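Local coordinates for putative uncharacterized protein lp_3323 (Lactobacillus plantarum, PDB 3DC7) that is of unknown function but belongs to the GDSL-like lipase/acylhydrolase family, which suggests that it probably hydrolyses esters or related acyl substrates, at the interface of chains A and B. Coordinates in Å, arbitrary orientation; residue numbers count along the deposited sequence, not the author numbering. Chains: chain A/B, Putative uncharacterized protein lp_3323.

Contact 1: the interface of chains A and B. Residues chain A 171-172; chain B 139, 181.
The ring of B:Tyr181 rests its CD1–CE1 rim against the backbone of A:Asp172, with CE1 4.0 Å from the alpha-carbon CA of that residue. Both chains are copies of one protein of the GDSL-like lipase/acylhydrolase family, and this is a patch between two surface features: the C-terminal turn of helix 159-173 in chain A and the short helix 180-183 of chain B, joined there by a loop residue, B:His139. The chain A backbone lies to one side of the ring plane and beyond the rim, not over the ring centre. From that same side the carbonyl oxygen O of A:Ala171 comes to 3.5 Å from CD1 of B:Tyr181. A small alanine probably suits this place, as a bulkier side chain might keep the helix backbone from the ring. The same oxygen O of A:Ala171 lies 3.0 Å from the carbonyl oxygen O of B:Tyr181; both can only accept, so the pair is a clash and its exact placing is doubtful.

Further out, the side chains of A:Asp172 and B:Tyr181 run side by side and point the same way, their carboxylate and ring planes nearly perpendicular at 85°. In B:Tyr181 CG stands anti to the backbone N (chi1 -172°), which carries the phenol along the aspartate until its hydroxyl OH donates a hydrogen bond of 2.8 Å to the carboxylate oxygen OD1. The hydroxyl meets OD1 on its anti side, 33° out of the carboxylate plane. Tyrosine fits here because it offers both a flat apolar rim and a donor at its end.

On another flank B:His139 brings the CD2 corner of its imidazole to the helix end, the carbonyl oxygen O of A:Asp172 lying obliquely off one face, 3.2 Å from CD2. Its NE2 is 5.0 Å from OD1 of A:Asp172, so any positive charge on the ring would probably be steadied by the carboxylate.

Contact 2: the interface of chains A and B. Residues chain A 124, 128, 132, 173; chain B 185-187, 190, 193.
The carbonyl oxygen O of B:Gly185 is gripped from both chains: NE2 of B:Gln193 donates to it at 3.2 Å, NE2 of A:Gln124 reaches it across the interface in a weak bond of 3.3 Å, and water 1 links it to the side-chain amine NZ of A:Lys132.

The same amide nitrogen NE2 of B:Gln193 gives a nearly straight hydrogen bond of 2.9 Å to O of A:Pro128, meeting a lone pair in the carbonyl plane. Proline has no N-H to offer, but its carbonyl still accepts, and its CB packs on CG of B:Gln193. The carbonyl oxygen OE1 of the same amide accepts the backbone N-H of B:Thr187, which lies above the carbonyl plane; with both arms held, the amide's rotation is fixed. An alanine in place of B:Gln193 would probably leave O of A:Pro128 without this donor and the N-H of B:Thr187 without its acceptor.

Opposite, the amide of A:Gln124 is turned 68° from that of B:Gln193. The A:Gln124 side chain bends at chi2 (-63°), and its amide accepts NZ of A:Lys132 on OE1 at 2.7 Å and gives NE2 to O of A:Tyr173 at 2.8 Å. Apolar flanks complete the patch: CD1 of B:Ile190 touches CE2 of A:Tyr173, and the methyl CG2 of B:Thr187 lies by CA of A:Tyr173.

Chain A contributes the C-terminal ends of helices 112-126 and 159-173, the loop with A:Pro128, and the start of strand 132-136; chain B contributes the loop leading into helix 191-197, and that helix's first turn.

Contact 1: the interface of chains A and B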
loop_
_atom_site.group_PDB
_atom_site.type_symbol
_atom_site.label_atom_id
_atom_site.label_comp_id
_atom_site.label_asym_id
_atom_site.label_seq_id
_atom_site.Cartn_x
_atom_site.Cartn_y
_atom_site.Cartn_z
ATOM N N ALA A 171 -3.120 10.187 -5.434
ATOM C CA ALA A 171 -3.662 10.280 -4.088
ATOM C C ALA A 171 -4.602 11.460 -3.923
ATOM O O ALA A 171 -5.690 11.311 -3.366
ATOM C CB ALA A 171 -2.544 10.346 -3.063
ATOM N N ASP A 172 -4.191 12.620 -4.423
ATOM C CA ASP A 172 -4.991 13.842 -4.327
ATOM C C ASP A 172 -6.333 13.811 -5.079
ATOM O O ASP A 172 -7.207 14.643 -4.836
ATOM C CB ASP A 172 -4.171 15.031 -4.803
ATOM C CG ASP A 172 -3.099 15.425 -3.820
ATOM O OD1 ASP A 172 -3.207 15.107 -2.611
ATOM O OD2 ASP A 172 -2.132 16.069 -4.270
ATOM N N HIS B 139 -11.078 13.365 0.018
ATOM C CA HIS B 139 -10.638 14.749 -0.205
ATOM C C HIS B 139 -11.880 15.628 -0.237
ATOM O O HIS B 139 -12.801 15.398 -1.031
ATOM C CB HIS B 139 -9.873 14.876 -1.526
ATOM C CG HIS B 139 -9.019 16.110 -1.635
ATOM N ND1 HIS B 139 -9.466 17.370 -1.290
ATOM C CD2 HIS B 139 -7.756 16.278 -2.093
ATOM C CE1 HIS B 139 -8.501 18.254 -1.495
ATOM N NE2 HIS B 139 -7.456 17.617 -1.987
ATOM N N TYR B 181 -9.036 8.855 1.122
ATOM C CA TYR B 181 -8.393 9.951 0.443
ATOM C C TYR B 181 -7.715 9.458 -0.852
ATOM O O TYR B 181 -7.962 9.994 -1.938
ATOM C CB TYR B 181 -7.378 10.581 1.398
ATOM C CG TYR B 181 -6.751 11.853 0.892
ATOM C CD1 TYR B 181 -5.595 11.823 0.107
ATOM C CD2 TYR B 181 -7.305 13.090 1.214
ATOM C CE1 TYR B 181 -5.024 13.008 -0.365
ATOM C CE2 TYR B 181 -6.747 14.265 0.755
ATOM C CZ TYR B 181 -5.616 14.222 -0.036
ATOM O OH TYR B 181 -5.076 15.402 -0.489
#

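Contact 2: the interface of chains A and B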
loop_
_atom_site.group_PDB
_atom_site.type_symbol
_atom_site.label_atom_id
_atom_site.label_comp_id
_atom_site.label_asym_id
_atom_site.label_seq_id
_atom_site.Cartn_x
_atom_site.Cartn_y
_atom_site.Cartn_z
ATOM N N GLN A 124 -11.744 12.997 -13.759
ATOM C CA GLN A 124 -12.689 13.031 -12.647
ATOM C C GLN A 124 -13.861 13.950 -12.959
ATOM O O GLN A 124 -14.967 13.728 -12.475
ATOM C CB GLN A 124 -12.010 13.488 -11.349
ATOM C CG GLN A 124 -10.960 12.542 -10.768
ATOM C CD GLN A 124 -11.525 11.182 -10.362
ATOM O OE1 GLN A 124 -12.119 10.481 -11.177
ATOM N NE2 GLN A 124 -11.322 10.799 -9.100
ATOM N N PRO A 128 -17.068 11.067 -13.760
ATOM C CA PRO A 128 -17.080 11.073 -12.284
ATOM C C PRO A 128 -17.457 9.735 -11.629
ATOM O O PRO A 128 -16.957 9.429 -10.543
ATOM C CB PRO A 128 -18.097 12.164 -11.941
ATOM C CG PRO A 128 -18.949 12.317 -13.178
ATOM C CD PRO A 128 -18.046 12.022 -14.330
ATOM N N LYS A 132 -11.473 3.977 -12.188
ATOM C CA LYS A 132 -10.221 4.268 -12.882
ATOM C C LYS A 132 -9.044 3.774 -12.079
ATOM O O LYS A 132 -9.069 3.794 -10.853
ATOM C CB LYS A 132 -10.023 5.777 -13.057
ATOM C CG LYS A 132 -11.217 6.515 -13.543
ATOM C CD LYS A 132 -11.067 7.995 -13.297
ATOM C CE LYS A 132 -12.357 8.677 -13.657
ATOM N NZ LYS A 132 -13.332 8.501 -12.554
ATOM N N TYR A 173 -6.499 12.850 -5.974
ATOM C CA TYR A 173 -7.723 12.748 -6.748
ATOM C C TYR A 173 -8.486 11.489 -6.419
ATOM O O TYR A 173 -9.549 11.239 -6.978
ATOM C CB TYR A 173 -7.405 12.844 -8.242
ATOM C CG TYR A 173 -6.984 14.234 -8.629
ATOM C CD1 TYR A 173 -5.662 14.673 -8.426
ATOM C CD2 TYR A 173 -7.907 15.130 -9.150
ATOM C CE1 TYR A 173 -5.271 15.969 -8.756
ATOM C CE2 TYR A 173 -7.529 16.420 -9.486
ATOM C CZ TYR A 173 -6.213 16.831 -9.286
ATOM O OH TYR A 173 -5.858 18.108 -9.624
ATOM N N GLY B 185 -11.640 6.394 -5.244
ATOM C CA GLY B 185 -12.060 6.624 -6.616
ATOM C C GLY B 185 -12.675 7.993 -6.825
ATOM O O GLY B 185 -13.181 8.285 -7.903
HETATM N N MSE B 186 -12.622 8.838 -5.797
HETATM C CA MSE B 186 -13.250 10.153 -5.866
HETATM C C MSE B 186 -12.618 11.196 -4.952
HETATM O O MSE B 186 -11.900 10.872 -3.999
HETATM C CB MSE B 186 -14.755 10.067 -5.571
HETATM C CG MSE B 186 -15.090 9.700 -4.131
HETATM SE SE MSE B 186 -16.952 9.116 -3.897
HETATM C CE MSE B 186 -17.008 7.708 -5.265
ATOM N N THR B 187 -12.908 12.450 -5.287
ATOM C CA THR B 187 -12.581 13.603 -4.483
ATOM C C THR B 187 -13.748 14.584 -4.577
ATOM O O THR B 187 -14.357 14.729 -5.638
ATOM C CB THR B 187 -11.268 14.274 -4.945
ATOM O OG1 THR B 187 -11.185 15.598 -4.399
ATOM C CG2 THR B 187 -11.176 14.347 -6.475
ATOM N N ILE B 190 -13.560 17.989 -6.815
ATOM C CA ILE B 190 -14.092 17.993 -8.173
ATOM C C ILE B 190 -15.635 18.062 -8.110
ATOM O O ILE B 190 -16.283 17.107 -7.663
ATOM C CB ILE B 190 -13.618 16.746 -8.988
ATOM C CG1 ILE B 190 -12.075 16.641 -9.051
ATOM C CG2 ILE B 190 -14.239 16.721 -10.389
ATOM C CD1 ILE B 190 -11.316 17.795 -9.774
ATOM N N GLN B 193 -17.951 15.284 -9.078
ATOM C CA GLN B 193 -18.008 14.172 -8.115
ATOM C C GLN B 193 -18.670 14.577 -6.827
ATOM O O GLN B 193 -19.326 13.755 -6.193
ATOM C CB GLN B 193 -16.628 13.549 -7.852
ATOM C CG GLN B 193 -16.170 12.638 -8.992
ATOM C CD GLN B 193 -14.863 11.918 -8.721
ATOM O OE1 GLN B 193 -13.977 12.435 -8.050
ATOM N NE2 GLN B 193 -14.740 10.714 -9.257
HETATM O O HOH W 1 -12.848 6.747 -9.894
#

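About 9 Å separates the C-alpha centres of contact 1 and contact 2, which form neighbouring parts of one interface. Helix 159-173 of chain A serves both: A:Ala171 and A:Asp172 belong to contact 1, and the next residue, A:Tyr173, to contact 2. In chain B the path runs from helix 180-183 at contact 1 into the following loop and helix 191-197 at contact 2. A shift of either segment would therefore probably be felt at both. The two copies are not related by an exact two-fold, and the deposited assembly holds three, so this pairing may not be the biological one.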